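Long-range contacts in CELL division inhibitor (Pyrococcus furiosus, PDB 1G3Q), which binds ADP and magnesium and, as a member of the MinD family of P-loop ATPases, probably hydrolyses ATP in the control of cell division: residues V37-L41 with I117-A121; V140-E144 with L170-G174; M75-D79 with G210-K215. All blocks are in the same frame, centred on the assembly; numbering follows the deposited sequence.

How the contacts relate
Contact 1 lies deepest, its centre about 7 Å from the chain's centre and seven of its eight touching residues buried; the centres of contacts 2 and 3, both partly buried, are about 15 and 14 Å from it. Contacts 1 and 2 join neighbouring parallel strands of one sheet at the ends facing the nucleotide: the first places aspartates beside the phosphate and metal end, the second carries the amide that reads adenine. Both therefore combine backbone bonds with polar groups. Contact 3 has no direct hydrogen bond between its segments; it packs a phenylalanine against apolar carbons, with an exposed lysine and a water at its edge.

Contact 1. Residues V37-L41 with I117-A121; sequences VDGDL and IDCPA
D40 holds its CG anti to the backbone N (chi1 -154°), which lays the carboxylate alongside the ring of P120; in D118 chi1 of -175° sets CG beside the carbonyl carbon and carries the carboxylate toward a water and T17. The D40 and P120 side chains slide past each other in opposite directions. OD1 of D40 lies 3.3 Å from CB of P120, and its OD2 lies 3.4 Å from CA of P120, so CA and CB of P120 lie along the carboxylate. At the other end of the ring, CD of P120 comes to 3.2 Å from O of G39.

The backbones run parallel and in register, V37 beside I117 and D38 beside D118, the two aspartates on one sheet face. D118 N gives V37 O a bond of 2.8 Å with an N-H...O angle of 165°. One step on, the link from G39 N to D118 O is weak. D40 N turns back instead to OD1 of D38 at 3.0 Å, an Asx turn that fixes the loop as it leaves the strand. G39 passes where a CB would stand only 3.1 Å from CG2 of I117, so a side chain would be tight. V37 and I117 occupy the other face and touch through methyl groups.

A water 2.8 Å from OD2 of D40 also lies very close to OD1 of D118, a second link that is doubtful. OD2 of D118 is engaged by the hydroxyl of T17, and K16 bonds to the carbonyl of C119. D40 and D118 belong to a second magnesium site seen in this protein, whose ion is absent from this chain's model; a bound magnesium lies about 4 Å from the D40 side chain (nearest atoms). D118, ending strand 114-118 next to the P-loop strand 3-8 and bonded to T17, is consistent with the Walker B aspartate of a P-loop NTPase.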
ATOM      1  N   VAL A  37       1.852  -2.178   6.593  1.00 12.75           N
ATOM      2  CA  VAL A  37       0.650  -2.303   7.405  1.00 12.68           C
ATOM      3  C   VAL A  37      -0.581  -2.700   6.588  1.00 12.83           C
ATOM      4  O   VAL A  37      -0.895  -2.071   5.581  1.00 12.24           O
ATOM      5  CB  VAL A  37       0.350  -0.969   8.132  1.00 13.03           C
ATOM      6  CG1 VAL A  37      -0.910  -1.095   8.975  1.00 12.68           C
ATOM      7  CG2 VAL A  37       1.540  -0.575   9.011  1.00 12.16           C
ATOM      8  N   ASP A  38      -1.273  -3.746   7.026  1.00 12.62           N
ATOM      9  CA  ASP A  38      -2.473  -4.177   6.324  1.00 13.10           C
ATOM     10  C   ASP A  38      -3.682  -3.471   6.921  1.00 13.46           C
ATOM     11  O   ASP A  38      -4.290  -3.958   7.876  1.00 13.83           O
ATOM     12  CB  ASP A  38      -2.676  -5.690   6.435  1.00 12.61           C
ATOM     13  CG  ASP A  38      -3.739  -6.194   5.476  1.00 13.12           C
ATOM     14  OD1 ASP A  38      -4.538  -5.361   4.989  1.00 12.93           O
ATOM     15  OD2 ASP A  38      -3.782  -7.411   5.203  1.00 11.89           O
ATOM     16  N   GLY A  39      -4.021  -2.315   6.359  1.00 13.90           N
ATOM     17  CA  GLY A  39      -5.164  -1.567   6.848  1.00 14.29           C
ATOM     18  C   GLY A  39      -6.461  -1.947   6.151  1.00 15.04           C
ATOM     19  O   GLY A  39      -7.484  -1.281   6.329  1.00 14.92           O
ATOM     20  N   ASP A  40      -6.424  -3.004   5.343  1.00 14.84           N
ATOM     21  CA  ASP A  40      -7.625  -3.455   4.643  1.00 15.16           C
ATOM     22  C   ASP A  40      -8.286  -4.481   5.554  1.00 14.94           C
ATOM     23  O   ASP A  40      -8.198  -5.692   5.338  1.00 14.99           O
ATOM     24  CB  ASP A  40      -7.267  -4.094   3.300  1.00 15.49           C
ATOM     25  CG  ASP A  40      -8.404  -4.008   2.307  1.00 17.03           C
ATOM     26  OD1 ASP A  40      -9.567  -4.086   2.752  1.00 16.77           O
ATOM     27  OD2 ASP A  40      -8.143  -3.868   1.089  1.00 17.76           O
ATOM     28  N   LEU A  41      -8.956  -3.970   6.579  1.00 14.77           N
ATOM     29  CA  LEU A  41      -9.601  -4.790   7.587  1.00 15.03           C
ATOM     30  C   LEU A  41     -10.550  -5.892   7.115  1.00 15.33           C
ATOM     31  O   LEU A  41     -10.571  -6.973   7.707  1.00 14.34           O
ATOM     32  CB  LEU A  41     -10.314  -3.882   8.597  1.00 15.15           C
ATOM     33  CG  LEU A  41      -9.424  -2.812   9.254  1.00 15.25           C
ATOM     34  CD1 LEU A  41     -10.228  -2.030  10.286  1.00 14.85           C
ATOM     35  CD2 LEU A  41      -8.224  -3.472   9.918  1.00 15.09           C
ATOM     36  N   ILE A 117       0.900   1.928   4.444  1.00 14.69           N
ATOM     37  CA  ILE A 117      -0.413   1.405   4.799  1.00 14.63           C
ATOM     38  C   ILE A 117      -1.237   0.968   3.594  1.00 14.75           C
ATOM     39  O   ILE A 117      -1.625   1.788   2.761  1.00 14.23           O
ATOM     40  CB  ILE A 117      -1.248   2.450   5.575  1.00 15.14           C
ATOM     41  CG1 ILE A 117      -0.414   3.078   6.695  1.00 14.79           C
ATOM     42  CG2 ILE A 117      -2.487   1.780   6.158  1.00 14.90           C
ATOM     43  CD1 ILE A 117      -1.042   4.342   7.290  1.00 15.28           C
ATOM     44  N   ASP A 118      -1.499  -0.331   3.513  1.00 14.51           N
ATOM     45  CA  ASP A 118      -2.308  -0.900   2.444  1.00 14.80           C
ATOM     46  C   ASP A 118      -3.742  -0.577   2.857  1.00 15.14           C
ATOM     47  O   ASP A 118      -4.242  -1.111   3.844  1.00 14.51           O
ATOM     48  CB  ASP A 118      -2.095  -2.416   2.393  1.00 14.54           C
ATOM     49  CG  ASP A 118      -2.814  -3.077   1.232  1.00 15.13           C
ATOM     50  OD1 ASP A 118      -3.470  -2.368   0.433  1.00 12.99           O
ATOM     51  OD2 ASP A 118      -2.715  -4.320   1.123  1.00 14.42           O
ATOM     52  N   CYS A 119      -4.400   0.302   2.110  1.00 15.55           N
ATOM     53  CA  CYS A 119      -5.762   0.702   2.450  1.00 16.98           C
ATOM     54  C   CYS A 119      -6.854   0.111   1.580  1.00 17.49           C
ATOM     55  O   CYS A 119      -6.629  -0.243   0.424  1.00 18.05           O
ATOM     56  CB  CYS A 119      -5.905   2.230   2.371  1.00 16.20           C
ATOM     57  SG  CYS A 119      -4.746   3.187   3.357  1.00 16.54           S
ATOM     58  N   PRO A 120      -8.057  -0.041   2.146  1.00 18.32           N
ATOM     59  CA  PRO A 120      -9.139  -0.578   1.327  1.00 18.64           C
ATOM     60  C   PRO A 120      -9.503   0.630   0.464  1.00 19.02           C
ATOM     61  O   PRO A 120      -9.177   1.762   0.823  1.00 18.51           O
ATOM     62  CB  PRO A 120     -10.220  -0.917   2.353  1.00 18.97           C
ATOM     63  CG  PRO A 120      -9.975   0.068   3.450  1.00 18.67           C
ATOM     64  CD  PRO A 120      -8.468   0.095   3.555  1.00 18.42           C
ATOM     65  N   ALA A 121     -10.157   0.411  -0.667  1.00 19.58           N
ATOM     66  CA  ALA A 121     -10.517   1.526  -1.533  1.00 20.31           C
ATOM     67  C   ALA A 121     -11.786   2.230  -1.068  1.00 20.86           C
ATOM     68  O   ALA A 121     -12.518   1.723  -0.220  1.00 20.62           O
ATOM     69  CB  ALA A 121     -10.698   1.031  -2.956  1.00 20.05           C
TER
HETATM   70  O   HOH W   1      -5.786  -3.159  -0.268  1.00 20.86           O

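Contact 2. Residues V140-E144 with L170-G174; sequences VTNPE and LNRYG. With ADP (adenosine-5'-diphosphate), chain C.
P143 turns CG into the corner formed by L170 and Y173, the close-packed side of the contact. CG of P143 lies 3.8 Å from CD1 of L170 and 3.9 Å from CD1 of Y173, the latter at the edge of the tyrosine ring, in its plane. P143 CD presses to 3.2 Å from O of N171. Behind the proline the backbones join through N171 N, which donates to O of T141 at 2.9 Å, and T141 pairs in parallel with L170. The hydroxyl of T141 donates to O of N142. These strands, 136-141 and 164-173, are the two arms of a beta-alpha-beta crossover whose helix, 145-160, starts just after E144.

The looser side lies at the partly exposed N142 and R172, which run side by side, pointing the same way, with amide and guanidinium planes 79° apart. R172 carries one guanidinium face over the ligand, C4 of ADP standing 3.6 Å above the plane near the rim; its NE also forms a salt bridge with E199. N171, by contrast, is buried and firmly bonded: with CG anti to the backbone N (chi1 -173°), it reaches the adenine edge. There its OD1 accepts from N6 of ADP at 2.8 Å, and its ND2 donates to N7 of ADP at 2.9 Å with an N-H...N angle of 167°; ND2 also bonds to the carbonyl of T14.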
ATOM      1  N   VAL A 140      -3.055   5.124  -6.206  1.00 21.01           N
ATOM      2  CA  VAL A 140      -2.893   3.985  -7.099  1.00 21.22           C
ATOM      3  C   VAL A 140      -4.131   3.917  -7.982  1.00 22.20           C
ATOM      4  O   VAL A 140      -5.256   3.907  -7.484  1.00 22.04           O
ATOM      5  CB  VAL A 140      -2.757   2.660  -6.317  1.00 20.65           C
ATOM      6  CG1 VAL A 140      -2.648   1.499  -7.286  1.00 19.83           C
ATOM      7  CG2 VAL A 140      -1.530   2.711  -5.417  1.00 20.46           C
ATOM      8  N   THR A 141      -3.921   3.874  -9.291  1.00 23.52           N
ATOM      9  CA  THR A 141      -5.031   3.834 -10.229  1.00 25.14           C
ATOM     10  C   THR A 141      -4.695   3.036 -11.479  1.00 26.12           C
ATOM     11  O   THR A 141      -3.532   2.744 -11.750  1.00 26.25           O
ATOM     12  CB  THR A 141      -5.419   5.257 -10.672  1.00 25.34           C
ATOM     13  OG1 THR A 141      -6.559   5.201 -11.541  1.00 26.11           O
ATOM     14  CG2 THR A 141      -4.260   5.907 -11.418  1.00 25.79           C
ATOM     15  N   ASN A 142      -5.730   2.680 -12.232  1.00 27.60           N
ATOM     16  CA  ASN A 142      -5.551   1.954 -13.479  1.00 29.23           C
ATOM     17  C   ASN A 142      -5.845   2.950 -14.599  1.00 30.28           C
ATOM     18  O   ASN A 142      -6.360   4.036 -14.340  1.00 30.41           O
ATOM     19  CB  ASN A 142      -6.500   0.757 -13.547  1.00 29.75           C
ATOM     20  CG  ASN A 142      -6.230  -0.256 -12.449  1.00 30.63           C
ATOM     21  OD1 ASN A 142      -5.082  -0.461 -12.046  1.00 31.01           O
ATOM     22  ND2 ASN A 142      -7.285  -0.906 -11.970  1.00 31.07           N
ATOM     23  N   PRO A 143      -5.510   2.600 -15.852  1.00 31.25           N
ATOM     24  CA  PRO A 143      -5.737   3.479 -17.008  1.00 32.12           C
ATOM     25  C   PRO A 143      -7.194   3.719 -17.424  1.00 32.85           C
ATOM     26  O   PRO A 143      -7.457   4.028 -18.585  1.00 33.43           O
ATOM     27  CB  PRO A 143      -4.935   2.799 -18.122  1.00 32.03           C
ATOM     28  CG  PRO A 143      -3.874   2.037 -17.378  1.00 31.68           C
ATOM     29  CD  PRO A 143      -4.660   1.461 -16.233  1.00 31.57           C
ATOM     30  N   GLU A 144      -8.134   3.576 -16.493  1.00 33.49           N
ATOM     31  CA  GLU A 144      -9.549   3.800 -16.796  1.00 33.96           C
ATOM     32  C   GLU A 144      -9.958   5.182 -16.306  1.00 33.39           C
ATOM     33  O   GLU A 144      -9.688   5.541 -15.163  1.00 33.04           O
ATOM     34  CB  GLU A 144     -10.427   2.753 -16.108  1.00 35.31           C
ATOM     35  CG  GLU A 144     -10.302   1.341 -16.653  1.00 37.40           C
ATOM     36  CD  GLU A 144     -11.201   0.362 -15.915  1.00 38.87           C
ATOM     37  OE1 GLU A 144     -11.022   0.201 -14.687  1.00 39.67           O
ATOM     38  OE2 GLU A 144     -12.089  -0.241 -16.558  1.00 39.95           O
ATOM     39  N   LEU A 170       0.468   4.688 -12.088  1.00 22.40           N
ATOM     40  CA  LEU A 170      -0.428   4.198 -13.127  1.00 22.64           C
ATOM     41  C   LEU A 170      -0.118   2.716 -13.254  1.00 22.65           C
ATOM     42  O   LEU A 170       0.827   2.325 -13.937  1.00 22.66           O
ATOM     43  CB  LEU A 170      -0.158   4.909 -14.455  1.00 22.57           C
ATOM     44  CG  LEU A 170      -1.081   4.549 -15.623  1.00 22.50           C
ATOM     45  CD1 LEU A 170      -2.519   4.923 -15.280  1.00 22.70           C
ATOM     46  CD2 LEU A 170      -0.624   5.290 -16.874  1.00 22.77           C
ATOM     47  N   ASN A 171      -0.917   1.893 -12.588  1.00 22.86           N
ATOM     48  CA  ASN A 171      -0.699   0.455 -12.600  1.00 23.30           C
ATOM     49  C   ASN A 171      -1.489  -0.297 -13.666  1.00 24.13           C
ATOM     50  O   ASN A 171      -2.514   0.179 -14.161  1.00 24.04           O
ATOM     51  CB  ASN A 171      -1.007  -0.113 -11.210  1.00 22.19           C
ATOM     52  CG  ASN A 171      -0.655  -1.583 -11.088  1.00 22.16           C
ATOM     53  OD1 ASN A 171       0.382  -2.025 -11.585  1.00 21.25           O
ATOM     54  ND2 ASN A 171      -1.509  -2.344 -10.412  1.00 21.28           N
ATOM     55  N   ARG A 172      -0.983  -1.476 -14.016  1.00 25.20           N
ATOM     56  CA  ARG A 172      -1.605  -2.345 -15.005  1.00 26.24           C
ATOM     57  C   ARG A 172      -1.708  -1.697 -16.384  1.00 27.07           C
ATOM     58  O   ARG A 172      -2.678  -1.906 -17.113  1.00 26.72           O
ATOM     59  CB  ARG A 172      -2.985  -2.771 -14.504  1.00 27.03           C
ATOM     60  CG  ARG A 172      -2.973  -3.122 -13.021  1.00 27.68           C
ATOM     61  CD  ARG A 172      -4.106  -4.039 -12.627  1.00 28.14           C
ATOM     62  NE  ARG A 172      -4.001  -5.348 -13.267  1.00 28.32           N
ATOM     63  CZ  ARG A 172      -4.772  -6.386 -12.962  1.00 28.12           C
ATOM     64  NH1 ARG A 172      -5.698  -6.267 -12.022  1.00 28.51           N
ATOM     65  NH2 ARG A 172      -4.626  -7.538 -13.603  1.00 28.57           N
ATOM     66  N   TYR A 173      -0.696  -0.914 -16.743  1.00 27.88           N
ATOM     67  CA  TYR A 173      -0.690  -0.253 -18.039  1.00 29.14           C
ATOM     68  C   TYR A 173      -0.280  -1.232 -19.132  1.00 29.95           C
ATOM     69  O   TYR A 173       0.718  -1.938 -19.004  1.00 29.53           O
ATOM     70  CB  TYR A 173       0.273   0.936 -18.035  1.00 29.26           C
ATOM     71  CG  TYR A 173       0.279   1.690 -19.346  1.00 29.48           C
ATOM     72  CD1 TYR A 173      -0.841   2.409 -19.762  1.00 29.78           C
ATOM     73  CD2 TYR A 173       1.387   1.652 -20.189  1.00 29.72           C
ATOM     74  CE1 TYR A 173      -0.859   3.072 -20.991  1.00 29.84           C
ATOM     75  CE2 TYR A 173       1.380   2.310 -21.420  1.00 29.85           C
ATOM     76  CZ  TYR A 173       0.254   3.017 -21.814  1.00 29.83           C
ATOM     77  OH  TYR A 173       0.243   3.666 -23.025  1.00 30.08           O
ATOM     78  N   GLY A 174      -1.057  -1.269 -20.210  1.00 30.98           N
ATOM     79  CA  GLY A 174      -0.756  -2.168 -21.308  1.00 32.69           C
ATOM     80  C   GLY A 174      -1.674  -3.373 -21.298  1.00 33.89           C
ATOM     81  O   GLY A 174      -1.573  -4.256 -22.150  1.00 33.99           O
TER
HETATM   82  PB  ADP C 238      -6.058  -4.244  -4.548  1.00 18.51           P
HETATM   83  O1B ADP C 238      -7.404  -4.738  -4.344  1.00 18.62           O
HETATM   84  O2B ADP C 238      -6.103  -2.878  -5.092  1.00 17.61           O
HETATM   85  O3B ADP C 238      -5.044  -4.298  -3.238  1.00 17.20           O
HETATM   86  PA  ADP C 238      -4.224  -6.115  -5.617  1.00 18.69           P
HETATM   87  O1A ADP C 238      -4.463  -7.268  -4.821  1.00 17.45           O
HETATM   88  O2A ADP C 238      -2.989  -5.444  -5.307  1.00 18.14           O
HETATM   89  O3A ADP C 238      -5.369  -5.121  -5.622  1.00 18.24           O
HETATM   90  O5' ADP C 238      -4.144  -6.602  -7.037  1.00 17.70           O
HETATM   91  C5' ADP C 238      -5.230  -7.346  -7.711  1.00 18.36           C
HETATM   92  C4' ADP C 238      -4.707  -8.463  -8.540  1.00 18.67           C
HETATM   93  O4' ADP C 238      -4.085  -7.978  -9.764  1.00 19.06           O
HETATM   94  C3' ADP C 238      -3.644  -9.291  -7.889  1.00 19.08           C
HETATM   95  O3' ADP C 238      -3.903 -10.679  -8.085  1.00 19.96           O
HETATM   96  C2' ADP C 238      -2.346  -8.923  -8.541  1.00 18.91           C
HETATM   97  O2' ADP C 238      -1.379  -9.966  -8.637  1.00 18.49           O
HETATM   98  C1' ADP C 238      -2.715  -8.451  -9.882  1.00 18.98           C
HETATM   99  N9  ADP C 238      -1.941  -7.267 -10.347  1.00 18.66           N
HETATM  100  C8  ADP C 238      -1.746  -5.988  -9.802  1.00 18.53           C
HETATM  101  N7  ADP C 238      -0.989  -5.188 -10.496  1.00 18.53           N
HETATM  102  C5  ADP C 238      -0.639  -5.954 -11.585  1.00 18.56           C
HETATM  103  C6  ADP C 238       0.174  -5.687 -12.723  1.00 18.87           C
HETATM  104  N6  ADP C 238       0.754  -4.495 -12.859  1.00 18.65           N
HETATM  105  N1  ADP C 238       0.337  -6.699 -13.672  1.00 18.76           N
HETATM  106  C2  ADP C 238      -0.269  -7.914 -13.509  1.00 19.29           C
HETATM  107  N3  ADP C 238      -1.056  -8.251 -12.457  1.00 18.62           N
HETATM  108  C4  ADP C 238      -1.205  -7.232 -11.525  1.00 18.86           C

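Contact 3. Residues M75-D79 with G210-K215; sequences MTQFD and GIPAVK
A Schellman motif, with G210 as its C-prime residue, ends helix 201-209, and the following chain receives the F78 ring before helix 213-216 begins. F78 sits in the loop between strands 74-75 and 81-84, its N bonded to OG1 of T76 in an ST turn. With CG anti to the carbonyl carbon (chi1 -50°), F78 turns its CZ to P212 and its CD1/CE1 edge to K215 and I211. CZ of F78 lies 3.5 Å from CD of P212, the side chains coming from opposite directions. CG2 of I211 and CD of K215 meet the ring edge in its plane, 3.9 Å from CE1 and 3.4 Å from CD1 of F78 respectively. One face is covered from within the loop by CG of Q77, 3.4 Å above the ring centre. The Q77 side chain crosses that of I211 at about a right angle, its NE2 3.8 Å from CG1 of I211.

K215 is fully extended; its NZ passes the ring and donates to a water at 2.9 Å, which also accepts from D79 N. With a serine in place of F78, I211, P212 and the K215 chain would probably lose their common apolar partner, and a gap would be likely to open between loop and helix start. P212 also touches N22 and V25 of helix 16-29, and L50, so the contact ties the hairpin at the sheet edge to the helical layer.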
ATOM      1  N   MET A  75       8.532 -10.256  11.477  1.00 14.65           N
ATOM      2  CA  MET A  75       9.639 -10.187  10.532  1.00 15.40           C
ATOM      3  C   MET A  75       9.078 -10.772   9.243  1.00 15.12           C
ATOM      4  O   MET A  75       8.016 -11.398   9.251  1.00 15.15           O
ATOM      5  CB  MET A  75      10.785 -11.102  10.980  1.00 16.43           C
ATOM      6  CG  MET A  75      10.429 -12.601  10.838  1.00 17.84           C
ATOM      7  SD  MET A  75      11.754 -13.814  11.172  1.00 20.74           S
ATOM      8  CE  MET A  75      12.501 -14.001   9.534  1.00 19.76           C
ATOM      9  N   THR A  76       9.788 -10.561   8.141  1.00 14.49           N
ATOM     10  CA  THR A  76       9.413 -11.148   6.863  1.00 14.51           C
ATOM     11  C   THR A  76      10.744 -11.706   6.371  1.00 15.13           C
ATOM     12  O   THR A  76      11.782 -11.446   6.981  1.00 15.06           O
ATOM     13  CB  THR A  76       8.904 -10.115   5.837  1.00 14.09           C
ATOM     14  OG1 THR A  76       9.998  -9.304   5.395  1.00 13.33           O
ATOM     15  CG2 THR A  76       7.821  -9.237   6.450  1.00 14.24           C
ATOM     16  N   GLN A  77      10.724 -12.462   5.282  1.00 15.55           N
ATOM     17  CA  GLN A  77      11.953 -13.034   4.750  1.00 16.39           C
ATOM     18  C   GLN A  77      12.776 -11.978   4.012  1.00 16.12           C
ATOM     19  O   GLN A  77      13.840 -12.274   3.480  1.00 15.45           O
ATOM     20  CB  GLN A  77      11.616 -14.173   3.791  1.00 17.73           C
ATOM     21  CG  GLN A  77      10.989 -13.700   2.491  1.00 20.09           C
ATOM     22  CD  GLN A  77      10.265 -14.809   1.762  1.00 21.80           C
ATOM     23  OE1 GLN A  77       9.154 -15.195   2.139  1.00 23.59           O
ATOM     24  NE2 GLN A  77      10.892 -15.339   0.722  1.00 21.98           N
ATOM     25  N   PHE A  78      12.284 -10.744   3.992  1.00 15.69           N
ATOM     26  CA  PHE A  78      12.968  -9.668   3.288  1.00 16.26           C
ATOM     27  C   PHE A  78      13.724  -8.728   4.215  1.00 16.98           C
ATOM     28  O   PHE A  78      13.224  -8.337   5.278  1.00 16.26           O
ATOM     29  CB  PHE A  78      11.948  -8.893   2.451  1.00 16.29           C
ATOM     30  CG  PHE A  78      11.089  -9.782   1.600  1.00 15.48           C
ATOM     31  CD1 PHE A  78      11.613 -10.401   0.473  1.00 15.76           C
ATOM     32  CD2 PHE A  78       9.781 -10.066   1.971  1.00 15.29           C
ATOM     33  CE1 PHE A  78      10.851 -11.296  -0.270  1.00 15.69           C
ATOM     34  CE2 PHE A  78       9.007 -10.962   1.234  1.00 15.39           C
ATOM     35  CZ  PHE A  78       9.542 -11.577   0.115  1.00 15.41           C
ATOM     36  N   ASP A  79      14.940  -8.379   3.800  1.00 17.09           N
ATOM     37  CA  ASP A  79      15.794  -7.490   4.574  1.00 17.62           C
ATOM     38  C   ASP A  79      15.136  -6.158   4.864  1.00 16.84           C
ATOM     39  O   ASP A  79      14.673  -5.475   3.949  1.00 16.48           O
ATOM     40  CB  ASP A  79      17.110  -7.209   3.837  1.00 18.90           C
ATOM     41  CG  ASP A  79      18.039  -8.400   3.822  1.00 20.41           C
ATOM     42  OD1 ASP A  79      17.754  -9.392   4.522  1.00 20.70           O
ATOM     43  OD2 ASP A  79      19.064  -8.333   3.116  1.00 21.82           O
ATOM     44  N   GLY A 210       3.896 -15.426  -2.925  1.00 14.93           N
ATOM     45  CA  GLY A 210       4.124 -14.923  -1.581  1.00 14.24           C
ATOM     46  C   GLY A 210       5.476 -14.233  -1.535  1.00 13.96           C
ATOM     47  O   GLY A 210       6.072 -14.049  -0.471  1.00 13.53           O
ATOM     48  N   ILE A 211       5.972 -13.864  -2.712  1.00 13.69           N
ATOM     49  CA  ILE A 211       7.249 -13.166  -2.841  1.00 13.47           C
ATOM     50  C   ILE A 211       7.047 -12.105  -3.913  1.00 13.10           C
ATOM     51  O   ILE A 211       6.886 -12.433  -5.089  1.00 12.35           O
ATOM     52  CB  ILE A 211       8.380 -14.106  -3.313  1.00 14.18           C
ATOM     53  CG1 ILE A 211       8.553 -15.272  -2.335  1.00 14.30           C
ATOM     54  CG2 ILE A 211       9.686 -13.321  -3.424  1.00 13.89           C
ATOM     55  CD1 ILE A 211       9.542 -16.343  -2.832  1.00 15.24           C
ATOM     56  N   PRO A 212       7.041 -10.820  -3.522  1.00 12.61           N
ATOM     57  CA  PRO A 212       6.848  -9.733  -4.488  1.00 12.87           C
ATOM     58  C   PRO A 212       7.776  -9.839  -5.692  1.00 13.07           C
ATOM     59  O   PRO A 212       8.972 -10.107  -5.549  1.00 12.51           O
ATOM     60  CB  PRO A 212       7.104  -8.483  -3.651  1.00 12.80           C
ATOM     61  CG  PRO A 212       6.567  -8.891  -2.300  1.00 12.66           C
ATOM     62  CD  PRO A 212       7.144 -10.292  -2.151  1.00 12.52           C
ATOM     63  N   ALA A 213       7.212  -9.621  -6.875  1.00 13.34           N
ATOM     64  CA  ALA A 213       7.963  -9.703  -8.119  1.00 13.54           C
ATOM     65  C   ALA A 213       9.266  -8.918  -8.106  1.00 14.00           C
ATOM     66  O   ALA A 213      10.248  -9.332  -8.724  1.00 13.75           O
ATOM     67  CB  ALA A 213       7.091  -9.242  -9.281  1.00 13.69           C
ATOM     68  N   VAL A 214       9.293  -7.791  -7.400  1.00 14.42           N
ATOM     69  CA  VAL A 214      10.500  -6.979  -7.364  1.00 15.19           C
ATOM     70  C   VAL A 214      11.698  -7.825  -6.945  1.00 15.79           C
ATOM     71  O   VAL A 214      12.815  -7.584  -7.398  1.00 15.17           O
ATOM     72  CB  VAL A 214      10.341  -5.750  -6.418  1.00 16.15           C
ATOM     73  CG1 VAL A 214      10.234  -6.198  -4.974  1.00 16.74           C
ATOM     74  CG2 VAL A 214      11.515  -4.797  -6.600  1.00 17.35           C
ATOM     75  N   LYS A 215      11.467  -8.831  -6.103  1.00 15.40           N
ATOM     76  CA  LYS A 215      12.558  -9.697  -5.674  1.00 15.47           C
ATOM     77  C   LYS A 215      12.508 -11.075  -6.334  1.00 14.84           C
ATOM     78  O   LYS A 215      13.538 -11.608  -6.740  1.00 14.61           O
ATOM     79  CB  LYS A 215      12.560  -9.870  -4.153  1.00 17.22           C
ATOM     80  CG  LYS A 215      13.842 -10.528  -3.639  1.00 19.72           C
ATOM     81  CD  LYS A 215      13.869 -10.638  -2.120  1.00 21.92           C
ATOM     82  CE  LYS A 215      15.164 -11.276  -1.654  1.00 22.78           C
ATOM     83  NZ  LYS A 215      15.193 -11.485  -0.183  1.00 24.10           N
TER
HETATM   84  O   HOH W   2      15.594  -8.863   0.901  1.00 26.81           O